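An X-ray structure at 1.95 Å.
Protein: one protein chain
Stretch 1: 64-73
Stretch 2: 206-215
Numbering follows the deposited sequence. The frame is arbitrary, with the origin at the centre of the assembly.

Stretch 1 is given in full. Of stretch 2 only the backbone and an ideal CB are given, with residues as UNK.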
ATOM      1  N   ARG A  64       3.989 -12.380   8.926  1.00 25.60           N
ATOM      2  CA  ARG A  64       4.415 -12.833   7.627  1.00 25.19           C
ATOM      3  C   ARG A  64       4.254 -14.360   7.551  1.00 25.72           C
ATOM      4  O   ARG A  64       4.776 -15.090   8.401  1.00 25.19           O
ATOM      5  CB  ARG A  64       5.865 -12.426   7.364  1.00 25.46           C
ATOM      6  CG  ARG A  64       6.453 -13.077   6.118  1.00 27.39           C
ATOM      7  CD  ARG A  64       7.861 -12.599   5.772  1.00 30.63           C
ATOM      8  NE  ARG A  64       8.474 -13.404   4.713  1.00 31.13           N
ATOM      9  CZ  ARG A  64       9.433 -12.992   3.891  1.00 31.83           C
ATOM     10  NH1 ARG A  64       9.862 -11.741   3.937  1.00 31.92           N
ATOM     11  NH2 ARG A  64       9.973 -13.848   3.041  1.00 30.78           N
ATOM     12  N   LEU A  65       3.514 -14.818   6.537  1.00 24.55           N
ATOM     13  CA  LEU A  65       3.321 -16.227   6.213  1.00 24.36           C
ATOM     14  C   LEU A  65       4.140 -16.584   4.970  1.00 25.29           C
ATOM     15  O   LEU A  65       3.993 -15.949   3.943  1.00 26.52           O
ATOM     16  CB  LEU A  65       1.839 -16.463   5.934  1.00 23.48           C
ATOM     17  CG  LEU A  65       0.893 -16.261   7.117  1.00 24.71           C
ATOM     18  CD1 LEU A  65      -0.553 -16.521   6.694  1.00 26.62           C
ATOM     19  CD2 LEU A  65       1.256 -17.179   8.270  1.00 24.75           C
ATOM     20  N   ASN A  66       4.952 -17.635   5.081  1.00 26.28           N
ATOM     21  CA  ASN A  66       5.836 -18.153   4.047  1.00 26.80           C
ATOM     22  C   ASN A  66       5.240 -19.449   3.493  1.00 26.23           C
ATOM     23  O   ASN A  66       4.290 -19.976   4.043  1.00 25.42           O
ATOM     24  CB  ASN A  66       7.252 -18.387   4.595  1.00 28.02           C
ATOM     25  CG  ASN A  66       7.911 -17.090   5.012  1.00 30.81           C
ATOM     26  OD1 ASN A  66       7.759 -16.071   4.336  1.00 33.43           O
ATOM     27  ND2 ASN A  66       8.632 -17.106   6.124  1.00 30.09           N
ATOM     28  N   SER A  67       5.837 -19.966   2.415  1.00 27.29           N
ATOM     29  CA  SER A  67       5.327 -21.152   1.726  1.00 31.30           C
ATOM     30  C   SER A  67       5.967 -22.430   2.289  1.00 33.18           C
ATOM     31  O   SER A  67       6.564 -23.205   1.550  1.00 37.77           O
ATOM     32  CB  SER A  67       5.540 -21.038   0.246  1.00 29.31           C
ATOM     33  OG  SER A  67       4.681 -20.051  -0.300  1.00 29.92           O
ATOM     34  N   ASN A  68       5.877 -22.618   3.606  1.00 32.21           N
ATOM     35  CA  ASN A  68       6.305 -23.890   4.230  1.00 36.69           C
ATOM     36  C   ASN A  68       5.271 -24.304   5.276  1.00 36.22           C
ATOM     37  O   ASN A  68       4.459 -23.473   5.719  1.00 33.78           O
ATOM     38  CB  ASN A  68       7.697 -23.805   4.850  1.00 35.27           C
ATOM     39  CG  ASN A  68       7.742 -22.819   5.990  1.00 36.57           C
ATOM     40  OD1 ASN A  68       7.291 -23.128   7.093  1.00 36.81           O
ATOM     41  ND2 ASN A  68       8.246 -21.625   5.715  1.00 36.57           N
ATOM     42  N   GLU A  69       5.337 -25.588   5.654  1.00 36.24           N
ATOM     43  CA  GLU A  69       4.306 -26.277   6.430  1.00 39.59           C
ATOM     44  C   GLU A  69       4.256 -25.744   7.863  1.00 37.90           C
ATOM     45  O   GLU A  69       3.225 -25.771   8.477  1.00 43.42           O
ATOM     46  CB  GLU A  69       4.556 -27.786   6.433  1.00 40.91           C
ATOM     47  CG  GLU A  69       4.259 -28.424   5.100  1.00 44.60           C
ATOM     48  CD  GLU A  69       2.809 -28.232   4.692  1.00 46.50           C
ATOM     49  OE1 GLU A  69       1.929 -28.756   5.399  1.00 46.94           O
ATOM     50  OE2 GLU A  69       2.567 -27.506   3.708  1.00 52.91           O
ATOM     51  N   ASN A  70       5.359 -25.190   8.350  1.00 38.42           N
ATOM     52  CA  ASN A  70       5.409 -24.673   9.701  1.00 40.82           C
ATOM     53  C   ASN A  70       4.884 -23.237   9.791  1.00 37.41           C
ATOM     54  O   ASN A  70       4.831 -22.682  10.881  1.00 38.17           O
ATOM     55  CB  ASN A  70       6.827 -24.770  10.253  1.00 44.75           C
ATOM     56  CG  ASN A  70       7.034 -26.115  10.899  1.00 51.07           C
ATOM     57  OD1 ASN A  70       6.136 -26.609  11.582  1.00 57.74           O
ATOM     58  ND2 ASN A  70       8.185 -26.720  10.663  1.00 53.49           N
ATOM     59  N   SER A  71       4.521 -22.640   8.655  1.00 35.89           N
ATOM     60  CA  SER A  71       4.099 -21.253   8.614  1.00 32.05           C
ATOM     61  C   SER A  71       2.571 -21.189   8.541  1.00 30.34           C
ATOM     62  O   SER A  71       1.998 -20.954   7.481  1.00 32.49           O
ATOM     63  CB  SER A  71       4.772 -20.531   7.466  1.00 32.20           C
ATOM     64  OG  SER A  71       4.805 -19.130   7.708  1.00 29.51           O
ATOM     65  N   SER A  72       1.921 -21.389   9.686  1.00 27.05           N
ATOM     66  CA  SER A  72       0.481 -21.369   9.770  1.00 27.37           C
ATOM     67  C   SER A  72       0.041 -20.935  11.168  1.00 27.64           C
ATOM     68  O   SER A  72       0.808 -21.092  12.136  1.00 27.56           O
ATOM     69  CB  SER A  72      -0.091 -22.713   9.448  1.00 30.63           C
ATOM     70  OG  SER A  72       0.212 -23.626  10.494  1.00 36.28           O
ATOM     71  N   ILE A  73      -1.187 -20.392  11.235  1.00 25.08           N
ATOM     72  CA  ILE A  73      -1.898 -20.066  12.439  1.00 24.84           C
ATOM     73  C   ILE A  73      -3.266 -20.757  12.375  1.00 26.91           C
ATOM     74  O   ILE A  73      -3.994 -20.641  11.379  1.00 27.01           O
ATOM     75  CB  ILE A  73      -2.059 -18.545  12.626  1.00 24.72           C
ATOM     76  CG1 ILE A  73      -0.738 -17.802  12.485  1.00 25.05           C
ATOM     77  CG2 ILE A  73      -2.726 -18.211  13.957  1.00 24.08           C
ATOM     78  CD1 ILE A  73      -0.902 -16.299  12.397  1.00 24.86           C
ATOM     79  N   UNK A 206      -7.823 -21.540   9.419  1.00 24.25           N
ATOM     80  CA  UNK A 206      -6.399 -21.811   9.176  1.00 27.07           C
ATOM     81  C   UNK A 206      -5.845 -20.671   8.326  1.00 24.43           C
ATOM     82  O   UNK A 206      -6.323 -20.465   7.197  1.00 24.11           O
ATOM     83  CB  UNK A 206      -6.192 -23.162   8.488  1.00 27.07           C
ATOM     84  N   UNK A 207      -4.858 -19.956   8.879  1.00 23.29           N
ATOM     85  CA  UNK A 207      -4.114 -18.921   8.165  1.00 23.70           C
ATOM     86  C   UNK A 207      -2.840 -19.564   7.634  1.00 24.02           C
ATOM     87  O   UNK A 207      -1.944 -19.901   8.415  1.00 25.84           O
ATOM     88  CB  UNK A 207      -3.802 -17.724   9.065  1.00 23.70           C
ATOM     89  N   UNK A 208      -2.773 -19.754   6.314  1.00 25.02           N
ATOM     90  CA  UNK A 208      -1.706 -20.524   5.684  1.00 26.48           C
ATOM     91  C   UNK A 208      -1.844 -20.470   4.168  1.00 24.51           C
ATOM     92  O   UNK A 208      -2.959 -20.639   3.654  1.00 23.07           O
ATOM     93  CB  UNK A 208      -1.725 -21.974   6.171  1.00 26.48           C
ATOM     94  N   UNK A 209      -0.707 -20.277   3.486  1.00 23.53           N
ATOM     95  CA  UNK A 209      -0.614 -20.474   2.039  1.00 27.34           C
ATOM     96  C   UNK A 209      -0.736 -21.973   1.746  1.00 27.53           C
ATOM     97  O   UNK A 209       0.115 -22.740   2.185  1.00 26.93           O
ATOM     98  CB  UNK A 209       0.697 -19.911   1.487  1.00 27.34           C
ATOM     99  N   UNK A 210      -1.800 -22.370   1.039  1.00 26.91           N
ATOM    100  CA  UNK A 210      -2.041 -23.779   0.733  1.00 27.19           C
ATOM    101  C   UNK A 210      -2.441 -23.917  -0.731  1.00 25.66           C
ATOM    102  O   UNK A 210      -3.476 -23.407  -1.112  1.00 24.71           O
ATOM    103  CB  UNK A 210      -3.122 -24.361   1.646  1.00 27.19           C
ATOM    104  N   UNK A 211      -1.639 -24.649  -1.513  1.00 27.65           N
ATOM    105  CA  UNK A 211      -1.984 -24.995  -2.899  1.00 30.10           C
ATOM    106  C   UNK A 211      -1.090 -24.314  -3.927  1.00 32.24           C
ATOM    107  O   UNK A 211      -1.147 -24.650  -5.102  1.00 32.93           O
ATOM    108  CB  UNK A 211      -3.442 -24.626  -3.178  1.00 30.10           C
ATOM    109  N   UNK A 212      -0.245 -23.380  -3.477  1.00 30.57           N
ATOM    110  CA  UNK A 212       0.636 -22.611  -4.354  1.00 32.14           C
ATOM    111  C   UNK A 212       1.895 -23.439  -4.681  1.00 34.05           C
ATOM    112  O   UNK A 212       2.550 -23.954  -3.782  1.00 37.60           O
ATOM    113  CB  UNK A 212       1.017 -21.281  -3.701  1.00 32.14           C
ATOM    114  N   UNK A 213       2.218 -23.579  -5.975  1.00 35.53           N
ATOM    115  CA  UNK A 213       3.458 -24.260  -6.383  1.00 37.92           C
ATOM    116  C   UNK A 213       4.641 -23.285  -6.313  1.00 33.18           C
ATOM    117  O   UNK A 213       5.789 -23.721  -6.168  1.00 35.39           O
ATOM    118  CB  UNK A 213       3.322 -24.830  -7.796  1.00 37.92           C
ATOM    119  N   UNK A 214       4.362 -21.978  -6.390  1.00 30.41           N
ATOM    120  CA  UNK A 214       5.402 -20.934  -6.217  1.00 31.22           C
ATOM    121  C   UNK A 214       5.731 -20.802  -4.729  1.00 31.44           C
ATOM    122  O   UNK A 214       5.044 -20.080  -4.004  1.00 33.01           O
ATOM    123  CB  UNK A 214       4.939 -19.590  -6.783  1.00 31.22           C
ATOM    124  N   UNK A 215       6.815 -21.449  -4.296  1.00 31.65           N
ATOM    125  CA  UNK A 215       7.162 -21.547  -2.889  1.00 32.13           C
ATOM    126  C   UNK A 215       7.989 -20.346  -2.432  1.00 31.34           C
ATOM    127  O   UNK A 215       8.400 -20.287  -1.288  1.00 34.11           O
ATOM    128  CB  UNK A 215       7.927 -22.845  -2.625  1.00 32.13           C
TER

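Position 206 lies on a strand with extended angles (phi/psi -113/119). Its ideal CB points sideways, 4.4 Å from I73 O, so stretch 1 offers a backbone carbonyl and no polar side chain near CB; many residues would fit, beta-branched ones comfortably. The residue is I206, whose CA makes a CA-H...O contact with I73 O at 3.5 Å.

At 207 the backbone does the pairing. Its N lies 2.7 Å from I73 O and its O accepts from I73 N at 3.0 Å, with angles of 170° and 161°: an antiparallel hydrogen-bonded pair, which places both side chains on the same sheet face. The ideal CB is 4.2 Å from L65 CD1, so a leucine, isoleucine, valine or aromatic residue would suit. It is F207. Its CB packs 4.0 Å from I73 CB and 4.2 Å from L65 CD1, while I73 O lies at the ring edge, near its plane. F207 O also receives a CA-H...O contact from S72 CA at 3.1 Å.

The chain turns a corner at 208. The ideal CB points sideways, 3.7 Å from S72 CB and 4.1 Å from S71 O, and the visible carboxylate of E69 lies farther off. A short side chain could rest against the serine, but reaching E69 requires length, and its charge favours lysine or arginine. K208 runs t, t, t before chi4 turns to m. CG passes 3.8 Å from S72 CB, and NZ forms a salt bridge with E69 OE2 at 3.0 Å. Water 3 accepts from K208 NZ (2.9 Å) and lies 3.0 Å from N68 O, linking the lysine to the turn from N68 to S71.

At 209 the CB points toward stretch 1, 4.4 Å from both N66 O and S67 OG. Leucine, isoleucine or methionine could cover this backbone, although the nearby oxygens do not exclude a polar residue. L209 brings CD1 to 3.8 Å from L65 O and 3.5 Å from S67 OG. Its N donates to water 1 at 2.9 Å; the same water is 2.7 Å from N66 O.

Position 210 has no stretch 1 atom within 5.5 Å of its CB, leaving the choice wide. E210 uses OE1 for a salt bridge with K208 NZ at 2.9 Å, so the lysine joins two carboxylates; water 4 donates to E210 OE2 (2.5 Å) and to E69 OE2 (2.8 Å).

At 211, phi/psi of 112/-8 would jam a CB against the preceding carbonyl, which calls for glycine: G211.

The CB of 212 points toward S67 OG, 5.1 Å away, a distance that asparagine or aspartate can bridge, while serine would fall short. N212 donates from ND2 to S67 OG at 2.8 Å (144°).

No stretch 1 atom lies within 5.5 Å of the CB at 213 or 214. At 213 CA-to-CB points away and at 214 sideways, so stretch 1 leaves both choices wide. They are R213 and N214, and the backbone O of N214 accepts from N212 ND2 at 2.9 Å.

At 215 the CB is 4.1 Å from S67 CB, so a flexible aliphatic stem would fit. K215 lays CD 4.1 Å from S67 CB and sends NZ back to N212 O at 2.8 Å.

Stretch 2 206-215: IFKLEGNRNK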
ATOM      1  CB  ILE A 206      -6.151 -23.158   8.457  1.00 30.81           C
ATOM      2  CG1 ILE A 206      -6.868 -24.330   9.124  1.00 35.01           C
ATOM      3  CG2 ILE A 206      -4.660 -23.417   8.341  1.00 30.30           C
ATOM      4  CD1 ILE A 206      -6.292 -24.694  10.460  1.00 38.33           C
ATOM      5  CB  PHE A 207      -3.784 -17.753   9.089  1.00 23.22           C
ATOM      6  CG  PHE A 207      -4.974 -17.025   9.653  1.00 24.69           C
ATOM      7  CD1 PHE A 207      -5.700 -17.557  10.707  1.00 24.47           C
ATOM      8  CD2 PHE A 207      -5.371 -15.803   9.134  1.00 24.56           C
ATOM      9  CE1 PHE A 207      -6.799 -16.892  11.215  1.00 23.77           C
ATOM     10  CE2 PHE A 207      -6.490 -15.154   9.627  1.00 25.16           C
ATOM     11  CZ  PHE A 207      -7.199 -15.700  10.672  1.00 24.64           C
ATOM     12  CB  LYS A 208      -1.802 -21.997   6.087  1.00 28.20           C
ATOM     13  CG  LYS A 208      -0.633 -22.864   5.658  1.00 30.92           C
ATOM     14  CD  LYS A 208      -0.844 -24.321   5.995  1.00 31.79           C
ATOM     15  CE  LYS A 208       0.402 -25.154   5.772  1.00 36.10           C
ATOM     16  NZ  LYS A 208       0.781 -25.209   4.340  1.00 38.07           N
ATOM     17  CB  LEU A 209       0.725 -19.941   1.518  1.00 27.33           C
ATOM     18  CG  LEU A 209       0.810 -18.428   1.352  1.00 29.07           C
ATOM     19  CD1 LEU A 209       2.255 -17.980   1.226  1.00 29.89           C
ATOM     20  CD2 LEU A 209       0.003 -17.980   0.142  1.00 30.60           C
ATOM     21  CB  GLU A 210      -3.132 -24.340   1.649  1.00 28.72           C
ATOM     22  CG  GLU A 210      -3.250 -25.852   1.604  1.00 32.75           C
ATOM     23  CD  GLU A 210      -1.989 -26.555   2.082  1.00 34.89           C
ATOM     24  OE1 GLU A 210      -1.629 -26.404   3.269  1.00 36.61           O
ATOM     25  OE2 GLU A 210      -1.338 -27.190   1.252  1.00 40.13           O
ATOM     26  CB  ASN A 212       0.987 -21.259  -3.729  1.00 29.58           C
ATOM     27  CG  ASN A 212       1.643 -21.376  -2.374  1.00 29.43           C
ATOM     28  OD1 ASN A 212       1.091 -21.994  -1.461  1.00 27.31           O
ATOM     29  ND2 ASN A 212       2.827 -20.796  -2.241  1.00 27.13           N
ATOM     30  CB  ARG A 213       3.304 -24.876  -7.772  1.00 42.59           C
ATOM     31  CG  ARG A 213       2.469 -26.148  -7.786  1.00 48.26           C
ATOM     32  CD  ARG A 213       2.186 -26.593  -9.205  1.00 57.07           C
ATOM     33  NE  ARG A 213       0.908 -27.283  -9.318  1.00 67.41           N
ATOM     34  CZ  ARG A 213      -0.278 -26.691  -9.204  1.00 71.40           C
ATOM     35  NH1 ARG A 213      -0.347 -25.399  -8.923  1.00 76.93           N
ATOM     36  NH2 ARG A 213      -1.385 -27.394  -9.351  1.00 72.63           N
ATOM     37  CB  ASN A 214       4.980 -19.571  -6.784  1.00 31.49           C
ATOM     38  CG  ASN A 214       5.976 -18.476  -6.464  1.00 32.62           C
ATOM     39  OD1 ASN A 214       7.084 -18.762  -6.028  1.00 33.80           O
ATOM     40  ND2 ASN A 214       5.589 -17.219  -6.633  1.00 34.53           N
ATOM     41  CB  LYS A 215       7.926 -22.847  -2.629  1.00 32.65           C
ATOM     42  CG  LYS A 215       7.142 -24.116  -2.952  1.00 32.48           C
ATOM     43  CD  LYS A 215       5.784 -24.215  -2.305  1.00 32.90           C
ATOM     44  CE  LYS A 215       5.242 -25.630  -2.291  1.00 33.35           C
ATOM     45  NZ  LYS A 215       3.809 -25.650  -1.922  1.00 35.34           N
TER
HETATM   46  O   HOH W   1       1.773 -20.220   4.964  1.00 27.42           O
HETATM   47  O   HOH W   2       7.846 -18.615   1.109  1.00 32.89           O
HETATM   48  O   HOH W   3       2.359 -22.906   3.654  1.00 34.83           O
HETATM   49  O   HOH W   4       1.150 -27.714   1.286  1.00 42.59           O
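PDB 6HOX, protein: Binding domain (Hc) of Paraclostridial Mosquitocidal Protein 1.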